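Local coordinates for UBP3-associated protein BRE5 (PDB 2QIY) that acts in de-ubiquitination, cleaving ubiquitin in conjunction with UBP3, and is represented here by its NTF2-like domain, at residues Q124-L129 and T140-R145; I14-L19 and D90-Q95; T28-L33 and R77-V82; E24-D29 and R83-K88. One frame throughout, in Å; residues are numbered along the deposited sequence.

Contact 1 is the buried one: two neighbouring strands in the middle of the curved sheet, held by backbone hydrogen bonds and lined by side chains on both faces. Contacts 2 and 4 join the same two elements, helix 11-28 and strand 85-97, with their centres about 17 Å apart, and both are partly buried. Contact 2 is wholly apolar and meets contact 1 where Leu19 and Phe18 pack on Phe126, whereas contact 4 adds a guanidinium and waters at the helix end. Contact 3, also partly buried, lies beside contact 4, their centres about 8 Å apart. These two share Thr28, Asp29 and one water, which ties the carboxylates of contact 3 to the arginine of contact 4.

Contact 1. Residues Q124-L129 and T140-R145; sequences QTFILL and TNDIIR
The Phe126 ring and the Asp142 carboxylate lie side by side and point the same way, their planes 40° apart, with Phe126 CE2 3.7 Å from Asp142 OD1. That oxygen approaches the ring obliquely, as does Asn141 O, while Tyr22 and Phe18 of helix 11-28 meet the ring in edge-to-face pairs. On the same face, the Gln124 amide is turned only 25° from the carboxylate plane. Its chain, CG anti to the backbone N (chi1 -174°) and extended beyond, runs past Ile144. Replacing Gln124 by an alanine would probably open a gap beside Ile144 and leave Asp142 OD1 without its amide neighbour. The buried carboxylate suits the place: Asp142 OD2 is hydrogen-bonded to the hydroxyls of Tyr22 and Tyr37. Thr125, Ile127, Asn141 and Ile143, beta-branched but for the asparagine, occupy the other face, against the second subunit. Thr125 and Ile143 form a hydrogen-bonded pair, with Thr125 N to Ile143 O at 2.8 Å. Farther along, Thr140 N gives a bond of 2.8 Å to Ile127 O, and Ile127 N one of 3.0 Å to Asn141 O. Two residues thus face one, the classic beta bulge, set in an antiparallel hairpin of the NTF2 fold's curved sheet.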
loop_
_atom_site.group_PDB
_atom_site.type_symbol
_atom_site.label_atom_id
_atom_site.label_comp_id
_atom_site.label_asym_id
_atom_site.label_seq_id
_atom_site.Cartn_x
_atom_site.Cartn_y
_atom_site.Cartn_z
ATOM N N GLN A 124 -4.327 1.866 -0.368
ATOM C CA GLN A 124 -5.027 1.179 -1.451
ATOM C C GLN A 124 -4.099 1.157 -2.657
ATOM O O GLN A 124 -3.521 2.189 -3.010
ATOM C CB GLN A 124 -6.367 1.859 -1.805
ATOM C CG GLN A 124 -7.210 1.069 -2.855
ATOM C CD GLN A 124 -8.690 1.473 -2.909
ATOM O OE1 GLN A 124 -9.493 0.860 -3.641
ATOM N NE2 GLN A 124 -9.061 2.481 -2.142
ATOM N N THR A 125 -3.979 -0.010 -3.295
ATOM C CA THR A 125 -3.072 -0.151 -4.423
ATOM C C THR A 125 -3.844 -0.590 -5.645
ATOM O O THR A 125 -4.735 -1.427 -5.537
ATOM C CB THR A 125 -1.981 -1.185 -4.086
ATOM O OG1 THR A 125 -1.145 -0.605 -3.076
ATOM C CG2 THR A 125 -1.144 -1.484 -5.272
ATOM N N PHE A 126 -3.492 -0.021 -6.791
ATOM C CA PHE A 126 -4.111 -0.355 -8.084
ATOM C C PHE A 126 -3.065 -0.698 -9.122
ATOM O O PHE A 126 -1.934 -0.179 -9.082
ATOM C CB PHE A 126 -4.812 0.875 -8.639
ATOM C CG PHE A 126 -5.840 1.462 -7.721
ATOM C CD1 PHE A 126 -5.465 2.412 -6.758
ATOM C CD2 PHE A 126 -7.195 1.101 -7.842
ATOM C CE1 PHE A 126 -6.427 2.974 -5.919
ATOM C CE2 PHE A 126 -8.158 1.692 -7.015
ATOM C CZ PHE A 126 -7.760 2.618 -6.055
ATOM N N ILE A 127 -3.449 -1.543 -10.078
ATOM C CA ILE A 127 -2.669 -1.704 -11.310
ATOM C C ILE A 127 -3.588 -1.374 -12.484
ATOM O O ILE A 127 -4.705 -1.903 -12.567
ATOM C CB ILE A 127 -2.076 -3.125 -11.488
ATOM C CG1 ILE A 127 -1.083 -3.410 -10.371
ATOM C CG2 ILE A 127 -1.350 -3.234 -12.858
ATOM C CD1 ILE A 127 0.136 -2.612 -10.481
ATOM N N LEU A 128 -3.123 -0.466 -13.331
ATOM C CA LEU A 128 -3.831 -0.025 -14.535
ATOM C C LEU A 128 -3.138 -0.601 -15.762
ATOM O O LEU A 128 -1.923 -0.443 -15.944
ATOM C CB LEU A 128 -3.842 1.505 -14.640
ATOM C CG LEU A 128 -4.337 2.285 -13.420
ATOM C CD1 LEU A 128 -4.485 3.739 -13.818
ATOM C CD2 LEU A 128 -5.661 1.721 -12.915
ATOM N N LEU A 129 -3.930 -1.239 -16.615
ATOM C CA LEU A 129 -3.427 -1.856 -17.835
ATOM C C LEU A 129 -3.962 -1.081 -19.057
ATOM O O LEU A 129 -5.167 -0.896 -19.191
ATOM C CB LEU A 129 -3.915 -3.305 -17.887
ATOM C CG LEU A 129 -3.570 -4.106 -19.150
ATOM C CD1 LEU A 129 -2.126 -4.514 -19.138
ATOM C CD2 LEU A 129 -4.457 -5.333 -19.210
ATOM N N THR A 140 -6.734 -3.703 -13.317
ATOM C CA THR A 140 -6.572 -5.162 -13.238
ATOM C C THR A 140 -6.484 -5.650 -11.806
ATOM O O THR A 140 -6.721 -6.833 -11.525
ATOM C CB THR A 140 -5.362 -5.679 -14.045
ATOM O OG1 THR A 140 -4.151 -5.103 -13.529
ATOM C CG2 THR A 140 -5.526 -5.343 -15.523
ATOM N N ASN A 141 -6.117 -4.739 -10.909
ATOM C CA ASN A 141 -5.909 -5.051 -9.488
ATOM C C ASN A 141 -6.269 -3.869 -8.632
ATOM O O ASN A 141 -5.962 -2.714 -8.978
ATOM C CB ASN A 141 -4.434 -5.389 -9.199
ATOM C CG ASN A 141 -4.002 -6.638 -9.855
ATOM O OD1 ASN A 141 -4.058 -7.733 -9.265
ATOM N ND2 ASN A 141 -3.600 -6.520 -11.097
ATOM N N ASP A 142 -6.904 -4.164 -7.506
ATOM C CA ASP A 142 -7.386 -3.140 -6.588
ATOM C C ASP A 142 -7.422 -3.773 -5.207
ATOM O O ASP A 142 -8.240 -4.654 -4.974
ATOM C CB ASP A 142 -8.791 -2.739 -7.041
ATOM C CG ASP A 142 -9.430 -1.687 -6.152
ATOM O OD1 ASP A 142 -8.883 -1.367 -5.079
ATOM O OD2 ASP A 142 -10.503 -1.176 -6.567
ATOM N N ILE A 143 -6.511 -3.347 -4.319
ATOM C CA ILE A 143 -6.423 -3.917 -2.954
ATOM C C ILE A 143 -6.468 -2.783 -1.950
ATOM O O ILE A 143 -5.689 -1.820 -2.059
ATOM C CB ILE A 143 -5.083 -4.647 -2.673
ATOM C CG1 ILE A 143 -4.811 -5.777 -3.682
ATOM C CG2 ILE A 143 -5.046 -5.126 -1.165
ATOM C CD1 ILE A 143 -3.383 -6.360 -3.525
ATOM N N ILE A 144 -7.389 -2.851 -0.981
ATOM C CA ILE A 144 -7.334 -1.928 0.154
ATOM C C ILE A 144 -6.950 -2.679 1.442
ATOM O O ILE A 144 -7.353 -3.827 1.657
ATOM C CB ILE A 144 -8.668 -1.149 0.323
ATOM C CG1 ILE A 144 -8.518 0.016 1.320
ATOM C CG2 ILE A 144 -9.844 -2.101 0.698
ATOM C CD1 ILE A 144 -9.701 1.025 1.226
ATOM N N ARG A 145 -6.161 -2.010 2.279
ATOM C CA ARG A 145 -5.802 -2.558 3.573
ATOM C C ARG A 145 -6.003 -1.442 4.602
ATOM O O ARG A 145 -5.461 -0.335 4.451
ATOM C CB ARG A 145 -4.339 -3.056 3.579
ATOM C CG ARG A 145 -3.738 -3.226 4.999
ATOM C CD ARG A 145 -4.436 -4.277 5.864
ATOM N NE ARG A 145 -4.419 -5.623 5.264
ATOM C CZ ARG A 145 -4.834 -6.731 5.892
ATOM N NH1 ARG A 145 -5.272 -6.676 7.165
ATOM N NH2 ARG A 145 -4.765 -7.916 5.283
#

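Contact 2. Residues I14-L19 and D90-Q95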
loop_
_atom_site.group_PDB
_atom_site.type_symbol
_atom_site.label_atom_id
_atom_site.label_comp_id
_atom_site.label_asym_id
_atom_site.label_seq_id
_atom_site.Cartn_x
_atom_site.Cartn_y
_atom_site.Cartn_z
ATOM N N ILE A 14 -2.242 11.312 -14.960
ATOM C CA ILE A 14 -3.210 10.233 -15.103
ATOM C C ILE A 14 -3.505 9.539 -13.769
ATOM O O ILE A 14 -4.652 9.162 -13.518
ATOM C CB ILE A 14 -2.973 9.246 -16.319
ATOM C CG1 ILE A 14 -2.468 7.858 -15.899
ATOM C CG2 ILE A 14 -2.268 9.940 -17.517
ATOM C CD1 ILE A 14 -1.003 7.788 -15.601
ATOM N N CYS A 15 -2.495 9.423 -12.904
ATOM C CA CYS A 15 -2.712 8.820 -11.572
ATOM C C CYS A 15 -3.647 9.658 -10.716
ATOM O O CYS A 15 -4.527 9.125 -10.051
ATOM C CB CYS A 15 -1.402 8.616 -10.827
ATOM S SG CYS A 15 -0.369 7.377 -11.571
ATOM N N PHE A 16 -3.461 10.977 -10.747
ATOM C CA PHE A 16 -4.292 11.854 -9.946
ATOM C C PHE A 16 -5.735 11.831 -10.453
ATOM O O PHE A 16 -6.672 11.692 -9.646
ATOM C CB PHE A 16 -3.726 13.270 -9.915
ATOM C CG PHE A 16 -4.448 14.181 -8.972
ATOM C CD1 PHE A 16 -4.055 14.277 -7.641
ATOM C CD2 PHE A 16 -5.525 14.956 -9.420
ATOM C CE1 PHE A 16 -4.722 15.132 -6.759
ATOM C CE2 PHE A 16 -6.201 15.815 -8.551
ATOM C CZ PHE A 16 -5.800 15.905 -7.214
ATOM N N ALA A 17 -5.903 11.911 -11.776
ATOM C CA ALA A 17 -7.224 11.823 -12.410
ATOM C C ALA A 17 -7.874 10.473 -12.150
ATOM O O ALA A 17 -9.069 10.407 -11.837
ATOM C CB ALA A 17 -7.141 12.096 -13.917
ATOM N N PHE A 18 -7.091 9.404 -12.270
ATOM C CA PHE A 18 -7.622 8.075 -12.007
ATOM C C PHE A 18 -8.242 7.974 -10.619
ATOM O O PHE A 18 -9.364 7.475 -10.457
ATOM C CB PHE A 18 -6.571 6.967 -12.139
ATOM C CG PHE A 18 -7.076 5.670 -11.622
ATOM C CD1 PHE A 18 -6.761 5.255 -10.334
ATOM C CD2 PHE A 18 -7.985 4.924 -12.374
ATOM C CE1 PHE A 18 -7.304 4.078 -9.813
ATOM C CE2 PHE A 18 -8.545 3.744 -11.865
ATOM C CZ PHE A 18 -8.196 3.319 -10.575
ATOM N N LEU A 19 -7.498 8.410 -9.609
ATOM C CA LEU A 19 -7.947 8.242 -8.229
ATOM C C LEU A 19 -9.167 9.105 -7.982
ATOM O O LEU A 19 -10.144 8.657 -7.380
ATOM C CB LEU A 19 -6.839 8.647 -7.269
ATOM C CG LEU A 19 -5.889 7.682 -6.548
ATOM C CD1 LEU A 19 -6.073 6.175 -6.781
ATOM C CD2 LEU A 19 -4.461 8.157 -6.570
ATOM N N ASP A 90 -4.214 11.346 1.208
ATOM C CA ASP A 90 -2.979 11.969 1.721
ATOM C C ASP A 90 -1.781 11.879 0.759
ATOM O O ASP A 90 -1.003 12.831 0.623
ATOM C CB ASP A 90 -2.535 11.314 3.030
ATOM C CG ASP A 90 -3.422 11.668 4.224
ATOM O OD1 ASP A 90 -3.601 10.768 5.057
ATOM O OD2 ASP A 90 -3.899 12.819 4.359
ATOM N N THR A 91 -1.595 10.704 0.168
ATOM C CA THR A 91 -0.391 10.419 -0.608
ATOM C C THR A 91 -0.681 9.594 -1.849
ATOM O O THR A 91 -1.622 8.785 -1.884
ATOM C CB THR A 91 0.682 9.643 0.225
ATOM O OG1 THR A 91 0.223 8.314 0.478
ATOM C CG2 THR A 91 0.935 10.321 1.575
ATOM N N ILE A 92 0.153 9.808 -2.870
ATOM C CA ILE A 92 0.098 9.008 -4.074
ATOM C C ILE A 92 1.543 8.658 -4.425
ATOM O O ILE A 92 2.420 9.550 -4.412
ATOM C CB ILE A 92 -0.504 9.800 -5.265
ATOM C CG1 ILE A 92 -1.938 10.280 -4.936
ATOM C CG2 ILE A 92 -0.440 8.964 -6.566
ATOM C CD1 ILE A 92 -2.539 11.279 -5.930
ATOM N N ASP A 93 1.763 7.375 -4.741
ATOM C CA ASP A 93 3.045 6.879 -5.290
ATOM C C ASP A 93 2.734 6.100 -6.551
ATOM O O ASP A 93 1.729 5.405 -6.614
ATOM C CB ASP A 93 3.728 5.923 -4.307
ATOM C CG ASP A 93 4.131 6.602 -3.028
ATOM O OD1 ASP A 93 5.140 7.334 -3.055
ATOM O OD2 ASP A 93 3.436 6.415 -2.002
ATOM N N PHE A 94 3.599 6.207 -7.562
ATOM C CA PHE A 94 3.398 5.379 -8.754
ATOM C C PHE A 94 4.700 4.892 -9.341
ATOM O O PHE A 94 5.762 5.502 -9.136
ATOM C CB PHE A 94 2.598 6.129 -9.823
ATOM C CG PHE A 94 3.256 7.409 -10.275
ATOM C CD1 PHE A 94 4.197 7.397 -11.294
ATOM C CD2 PHE A 94 2.940 8.620 -9.659
ATOM C CE1 PHE A 94 4.810 8.579 -11.711
ATOM C CE2 PHE A 94 3.561 9.818 -10.070
ATOM C CZ PHE A 94 4.489 9.791 -11.085
ATOM N N GLN A 95 4.597 3.796 -10.099
ATOM C CA GLN A 95 5.673 3.320 -10.992
ATOM C C GLN A 95 5.059 2.666 -12.222
ATOM O O GLN A 95 3.917 2.209 -12.186
ATOM C CB GLN A 95 6.561 2.281 -10.298
ATOM C CG GLN A 95 7.310 2.732 -9.040
ATOM C CD GLN A 95 8.044 1.572 -8.345
ATOM O OE1 GLN A 95 7.736 0.398 -8.582
ATOM N NE2 GLN A 95 9.011 1.900 -7.494
#
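Cys15 is the first residue of the helical segment to touch the strand. Its SG, anti to the carbonyl carbon (chi1 -68°), rests 3.7 Å from Phe94 CB and lies 4.5 Å from the centre of the Phe94 ring. The approach is oblique, 39° off the ring normal, so the sulfur sits by the root of the aromatic side chain. Phe94 places CG between its backbone N and carbonyl carbon (chi1 59°), which brings Phe94 CG close to the thiol. Cysteine suits the spot because it is small and polarisable, and it also packs on Ile104 and Ile106 of strand 103-114.

Next comes Phe16, whose side chain crosses that of Ile92 at about a right angle: the ring atom CD1 meets Ile92 CD1 at 3.8 Å. Phe16 and Ile92 also pack on apolar side chains of another protein's chain, so this end of the contact also serves an interface.

One turn after Cys15, Leu19 reaches toward Ile92 tip to tip. Leu19 CD2 is 3.7 Å from Ile92 CG1, and Ile92 CD1 is equally near. The long branch of Ile92 thus serves both Phe16 and Leu19, while its CG2 comes near Cys15 CB.

The axes of the two segments pass 9.7 Å apart, a spacing bridged by side chains. With only carbon and sulfur meeting, cohesion here comes from dispersion and the exclusion of water, and depends on complementary shape more than on bond direction.

Contact 3. Residues T28-L33 and R77-V82; sequences TDPSKL and RNDAKV
The Pro30 ring and the Asp79 side chain cross at about a right angle where the loop after helix 11-28 meets short helix 79-82, a loop-to-helix packing in the NTF2 domain. The carboxylate lies against the ring carbons, with Asp79 OD2 3.5 Å from Pro30 CD. With CG anti to the backbone N (chi1 -164°), the carboxylate carbon is directed toward the ring. Proline suits the turn because its rigid ring offers an apolar surface, and Val82 uses it too: Val82 CG1 meets Pro30 CG at 3.6 Å. Leu33 slides past Val82 in the opposite direction, its CD1 4.0 Å from Val82 CG1, so that Val82 touches both loop residues. The polar ends have partners of their own. Asp79 OD1 forms a salt bridge with Arg83 NE, and Ser31 OG gives a 2.7 Å hydrogen bond to Asp29 OD1 from its syn side. An alanine in place of Asp79 would probably leave Arg83 NE without its charged mate and bare part of the Pro30 ring. Asp29 OD1 and Asp79 OD2 are like charges whose repulsion is probably eased by one water, donating to both: at 3.0 Å to Asp29 OD1 and 2.6 Å to Asp79 OD2.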
loop_
_atom_site.group_PDB
_atom_site.type_symbol
_atom_site.label_atom_id
_atom_site.label_comp_id
_atom_site.label_asym_id
_atom_site.label_seq_id
_atom_site.Cartn_x
_atom_site.Cartn_y
_atom_site.Cartn_z
ATOM N N THR A 28 -21.321 8.534 -7.170
ATOM C CA THR A 28 -22.337 8.784 -8.189
ATOM C C THR A 28 -23.104 7.551 -8.662
ATOM O O THR A 28 -24.314 7.660 -8.931
ATOM C CB THR A 28 -21.776 9.572 -9.401
ATOM O OG1 THR A 28 -20.797 8.790 -10.061
ATOM C CG2 THR A 28 -21.124 10.848 -8.952
ATOM N N ASP A 29 -22.425 6.407 -8.796
ATOM C CA ASP A 29 -23.113 5.189 -9.267
ATOM C C ASP A 29 -22.314 3.907 -9.074
ATOM O O ASP A 29 -21.572 3.502 -9.971
ATOM C CB ASP A 29 -23.527 5.321 -10.736
ATOM C CG ASP A 29 -24.469 4.213 -11.177
ATOM O OD1 ASP A 29 -24.666 3.231 -10.408
ATOM O OD2 ASP A 29 -25.017 4.319 -12.303
ATOM N N PRO A 30 -22.460 3.256 -7.907
ATOM C CA PRO A 30 -21.724 2.011 -7.621
ATOM C C PRO A 30 -21.949 0.901 -8.657
ATOM O O PRO A 30 -21.079 0.053 -8.842
ATOM C CB PRO A 30 -22.273 1.593 -6.248
ATOM C CG PRO A 30 -22.683 2.893 -5.599
ATOM C CD PRO A 30 -23.281 3.681 -6.753
ATOM N N SER A 31 -23.122 0.900 -9.285
ATOM C CA SER A 31 -23.482 -0.147 -10.256
ATOM C C SER A 31 -22.729 -0.061 -11.573
ATOM O O SER A 31 -22.851 -0.980 -12.398
ATOM C CB SER A 31 -25.007 -0.177 -10.503
ATOM O OG SER A 31 -25.421 0.853 -11.391
ATOM N N LYS A 32 -21.993 1.034 -11.798
ATOM C CA LYS A 32 -21.170 1.171 -13.017
ATOM C C LYS A 32 -19.662 1.132 -12.737
ATOM O O LYS A 32 -18.840 1.219 -13.665
ATOM C CB LYS A 32 -21.501 2.465 -13.759
ATOM C CG LYS A 32 -22.860 2.481 -14.394
ATOM C CD LYS A 32 -23.055 3.801 -15.104
ATOM C CE LYS A 32 -24.348 3.833 -15.871
ATOM N NZ LYS A 32 -24.681 5.250 -16.228
ATOM N N LEU A 33 -19.298 1.023 -11.465
ATOM C CA LEU A 33 -17.882 0.902 -11.079
ATOM C C LEU A 33 -17.147 -0.193 -11.819
ATOM O O LEU A 33 -15.999 -0.001 -12.226
ATOM C CB LEU A 33 -17.737 0.643 -9.575
ATOM C CG LEU A 33 -18.063 1.855 -8.721
ATOM C CD1 LEU A 33 -18.192 1.396 -7.278
ATOM C CD2 LEU A 33 -16.923 2.875 -8.853
ATOM N N ARG A 77 -24.609 -4.757 -4.726
ATOM C CA ARG A 77 -25.258 -5.208 -3.479
ATOM C C ARG A 77 -25.072 -4.197 -2.355
ATOM O O ARG A 77 -25.907 -4.096 -1.445
ATOM C CB ARG A 77 -24.712 -6.562 -3.032
ATOM N N ASN A 78 -23.967 -3.460 -2.429
ATOM C CA ASN A 78 -23.584 -2.511 -1.394
ATOM C C ASN A 78 -23.765 -1.074 -1.830
ATOM O O ASN A 78 -23.143 -0.161 -1.264
ATOM C CB ASN A 78 -22.125 -2.763 -1.013
ATOM C CG ASN A 78 -21.973 -4.049 -0.266
ATOM O OD1 ASN A 78 -22.577 -4.212 0.794
ATOM N ND2 ASN A 78 -21.209 -4.995 -0.819
ATOM N N ASP A 79 -24.657 -0.875 -2.799
ATOM C CA ASP A 79 -24.852 0.431 -3.430
ATOM C C ASP A 79 -24.987 1.583 -2.410
ATOM O O ASP A 79 -24.272 2.583 -2.493
ATOM C CB ASP A 79 -26.077 0.388 -4.362
ATOM C CG ASP A 79 -26.118 1.552 -5.336
ATOM O OD1 ASP A 79 -26.469 2.653 -4.887
ATOM O OD2 ASP A 79 -25.829 1.354 -6.550
ATOM N N ALA A 80 -25.920 1.453 -1.462
ATOM C CA ALA A 80 -26.188 2.537 -0.520
ATOM C C ALA A 80 -24.952 2.905 0.300
ATOM O O ALA A 80 -24.615 4.095 0.477
ATOM C CB ALA A 80 -27.359 2.161 0.393
ATOM N N LYS A 81 -24.268 1.880 0.799
ATOM C CA LYS A 81 -23.048 2.067 1.592
ATOM C C LYS A 81 -21.922 2.689 0.771
ATOM O O LYS A 81 -21.275 3.624 1.201
ATOM C CB LYS A 81 -22.581 0.728 2.155
ATOM C CG LYS A 81 -22.882 0.527 3.616
ATOM C CD LYS A 81 -21.887 1.329 4.454
ATOM C CE LYS A 81 -22.514 1.799 5.764
ATOM N NZ LYS A 81 -21.653 2.789 6.483
ATOM N N VAL A 82 -21.720 2.169 -0.436
ATOM C CA VAL A 82 -20.649 2.615 -1.310
ATOM C C VAL A 82 -20.867 4.105 -1.650
ATOM O O VAL A 82 -19.919 4.900 -1.653
ATOM C CB VAL A 82 -20.556 1.708 -2.593
ATOM C CG1 VAL A 82 -19.656 2.352 -3.635
ATOM C CG2 VAL A 82 -20.061 0.282 -2.221
HETATM O O HOH W 1 -26.889 2.914 -8.380
#

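Contact 4. Residues E24-D29 and R83-K88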
loop_
_atom_site.group_PDB
_atom_site.type_symbol
_atom_site.label_atom_id
_atom_site.label_comp_id
_atom_site.label_asym_id
_atom_site.label_seq_id
_atom_site.Cartn_x
_atom_site.Cartn_y
_atom_site.Cartn_z
ATOM N N GLU A 24 -14.982 9.200 -6.895
ATOM C CA GLU A 24 -16.184 9.958 -7.139
ATOM C C GLU A 24 -17.243 9.098 -7.818
ATOM O O GLU A 24 -18.432 9.316 -7.601
ATOM C CB GLU A 24 -15.874 11.252 -7.876
ATOM C CG GLU A 24 -15.146 12.274 -6.973
ATOM C CD GLU A 24 -14.746 13.549 -7.709
ATOM O OE1 GLU A 24 -14.780 13.557 -8.962
ATOM O OE2 GLU A 24 -14.426 14.557 -7.030
ATOM N N ARG A 25 -16.810 8.098 -8.599
ATOM C CA ARG A 25 -17.743 7.144 -9.217
ATOM C C ARG A 25 -18.495 6.343 -8.161
ATOM O O ARG A 25 -19.638 5.927 -8.394
ATOM C CB ARG A 25 -17.030 6.184 -10.189
ATOM C CG ARG A 25 -16.627 6.830 -11.488
ATOM C CD ARG A 25 -16.232 5.780 -12.516
ATOM N NE ARG A 25 -14.787 5.542 -12.568
ATOM C CZ ARG A 25 -14.178 4.480 -12.058
ATOM N NH1 ARG A 25 -14.881 3.526 -11.450
ATOM N NH2 ARG A 25 -12.860 4.354 -12.170
ATOM N N MET A 26 -17.853 6.111 -7.015
ATOM C CA MET A 26 -18.510 5.464 -5.885
ATOM C C MET A 26 -19.666 6.287 -5.369
ATOM O O MET A 26 -20.699 5.738 -4.984
ATOM C CB MET A 26 -17.534 5.249 -4.746
ATOM C CG MET A 26 -16.445 4.323 -5.155
ATOM S SD MET A 26 -15.598 3.733 -3.695
ATOM C CE MET A 26 -14.559 2.454 -4.433
ATOM N N ARG A 27 -19.465 7.597 -5.321
ATOM C CA ARG A 27 -20.512 8.497 -4.894
ATOM C C ARG A 27 -21.660 8.478 -5.892
ATOM O O ARG A 27 -22.830 8.423 -5.505
ATOM C CB ARG A 27 -19.969 9.913 -4.799
ATOM C CG ARG A 27 -20.909 10.933 -4.149
ATOM C CD ARG A 27 -20.245 12.310 -4.119
ATOM N NE ARG A 27 -19.888 12.726 -5.477
ATOM C CZ ARG A 27 -18.868 13.519 -5.819
ATOM N NH1 ARG A 27 -18.051 14.035 -4.905
ATOM N NH2 ARG A 27 -18.668 13.799 -7.105
ATOM N N THR A 28 -21.321 8.534 -7.170
ATOM C CA THR A 28 -22.337 8.784 -8.189
ATOM C C THR A 28 -23.104 7.551 -8.662
ATOM O O THR A 28 -24.314 7.660 -8.931
ATOM C CB THR A 28 -21.776 9.572 -9.401
ATOM O OG1 THR A 28 -20.797 8.790 -10.061
ATOM C CG2 THR A 28 -21.124 10.848 -8.952
ATOM N N ASP A 29 -22.425 6.407 -8.796
ATOM C CA ASP A 29 -23.113 5.189 -9.267
ATOM C C ASP A 29 -22.314 3.907 -9.074
ATOM O O ASP A 29 -21.572 3.502 -9.971
ATOM C CB ASP A 29 -23.527 5.321 -10.736
ATOM C CG ASP A 29 -24.469 4.213 -11.177
ATOM O OD1 ASP A 29 -24.666 3.231 -10.408
ATOM O OD2 ASP A 29 -25.017 4.319 -12.303
ATOM N N ARG A 83 -22.125 4.500 -1.864
ATOM C CA ARG A 83 -22.449 5.885 -2.201
ATOM C C ARG A 83 -22.053 6.858 -1.088
ATOM O O ARG A 83 -21.955 8.075 -1.302
ATOM C CB ARG A 83 -23.954 6.012 -2.463
ATOM C CG ARG A 83 -24.366 5.549 -3.855
ATOM C CD ARG A 83 -25.876 5.736 -4.080
ATOM N NE ARG A 83 -26.263 5.310 -5.433
ATOM C CZ ARG A 83 -26.439 6.147 -6.448
ATOM N NH1 ARG A 83 -26.309 7.452 -6.251
ATOM N NH2 ARG A 83 -26.787 5.690 -7.654
ATOM N N SER A 84 -21.877 6.328 0.113
ATOM C CA SER A 84 -21.640 7.178 1.280
ATOM C C SER A 84 -20.151 7.244 1.639
ATOM O O SER A 84 -19.788 7.853 2.641
ATOM C CB SER A 84 -22.484 6.711 2.468
ATOM O OG SER A 84 -21.982 5.508 3.044
ATOM N N LEU A 85 -19.299 6.657 0.788
ATOM C CA LEU A 85 -17.857 6.611 1.056
ATOM C C LEU A 85 -17.240 7.988 0.853
ATOM O O LEU A 85 -17.554 8.682 -0.114
ATOM C CB LEU A 85 -17.184 5.565 0.167
ATOM C CG LEU A 85 -15.670 5.345 0.321
ATOM C CD1 LEU A 85 -15.261 3.919 -0.049
ATOM C CD2 LEU A 85 -14.888 6.381 -0.519
ATOM N N LYS A 86 -16.363 8.360 1.783
ATOM C CA LYS A 86 -15.720 9.665 1.799
ATOM C C LYS A 86 -14.252 9.440 2.179
ATOM O O LYS A 86 -13.899 8.451 2.819
ATOM C CB LYS A 86 -16.413 10.533 2.851
ATOM C CG LYS A 86 -17.883 10.852 2.493
ATOM C CD LYS A 86 -18.640 11.469 3.654
ATOM C CE LYS A 86 -20.077 11.714 3.260
ATOM N NZ LYS A 86 -20.199 13.040 2.620
ATOM N N LEU A 87 -13.374 10.344 1.773
ATOM C CA LEU A 87 -11.980 10.182 2.201
ATOM C C LEU A 87 -11.188 11.450 2.145
ATOM O O LEU A 87 -11.541 12.386 1.416
ATOM C CB LEU A 87 -11.231 9.086 1.414
ATOM C CG LEU A 87 -10.927 9.350 -0.066
ATOM C CD1 LEU A 87 -9.710 8.504 -0.479
ATOM C CD2 LEU A 87 -12.163 9.024 -0.916
ATOM N N LYS A 88 -10.129 11.442 2.947
ATOM C CA LYS A 88 -9.022 12.378 2.829
ATOM C C LYS A 88 -7.894 11.606 2.162
ATOM O O LYS A 88 -7.413 10.603 2.704
ATOM C CB LYS A 88 -8.605 12.870 4.208
ATOM C CG LYS A 88 -7.391 13.774 4.177
ATOM C CD LYS A 88 -7.065 14.338 5.555
ATOM C CE LYS A 88 -5.849 15.242 5.459
ATOM N NZ LYS A 88 -5.561 15.912 6.757
HETATM O O HOH W 2 -25.094 9.351 -4.191
HETATM O O HOH W 1 -26.889 2.914 -8.380
#
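The last turn of helix 11-28 meets the run-in to strand 85-97 at this corner of the NTF2 fold, with Arg83 close to the carbonyl oxygens of Met26, Arg27 and Thr28. Arg83 CA makes a CA-H...O contact of 3.3 Å with Met26 O, and its CG passes 3.7 Å from Arg27 O. The chain is extended from CG to NE, long enough to carry the guanidinium past the helix end, where Thr28 C and Asp29 CA lie over one face. Two waters sit in its plane, at the edge. One takes a bond of 3.1 Å from Arg83 NH1 and donates to Arg27 O, while the other, which also serves Asp29 OD1, lies 2.9 Å from Arg83 NH2. Asp29 OD1, 4.3 Å from Arg83 NH2 and well out of the guanidinium plane, attracts it directly by charge. Arg83 NE is salt-bridged to Asp79 OD1, and Asp29 OD1 hydrogen-bonded to Ser31 OG. A positive charge probably suits this C-terminal helix end. Inside, the pliable thioether of Met26 crosses Leu85 obliquely, SD 3.7 Å from Leu85 CD1. Leu85 also packs on Met112 and Trp114 of strand 103-114, while Leu87 and Lys88 pair antiparallel with a strand of another protein's chain, continuing the sheet.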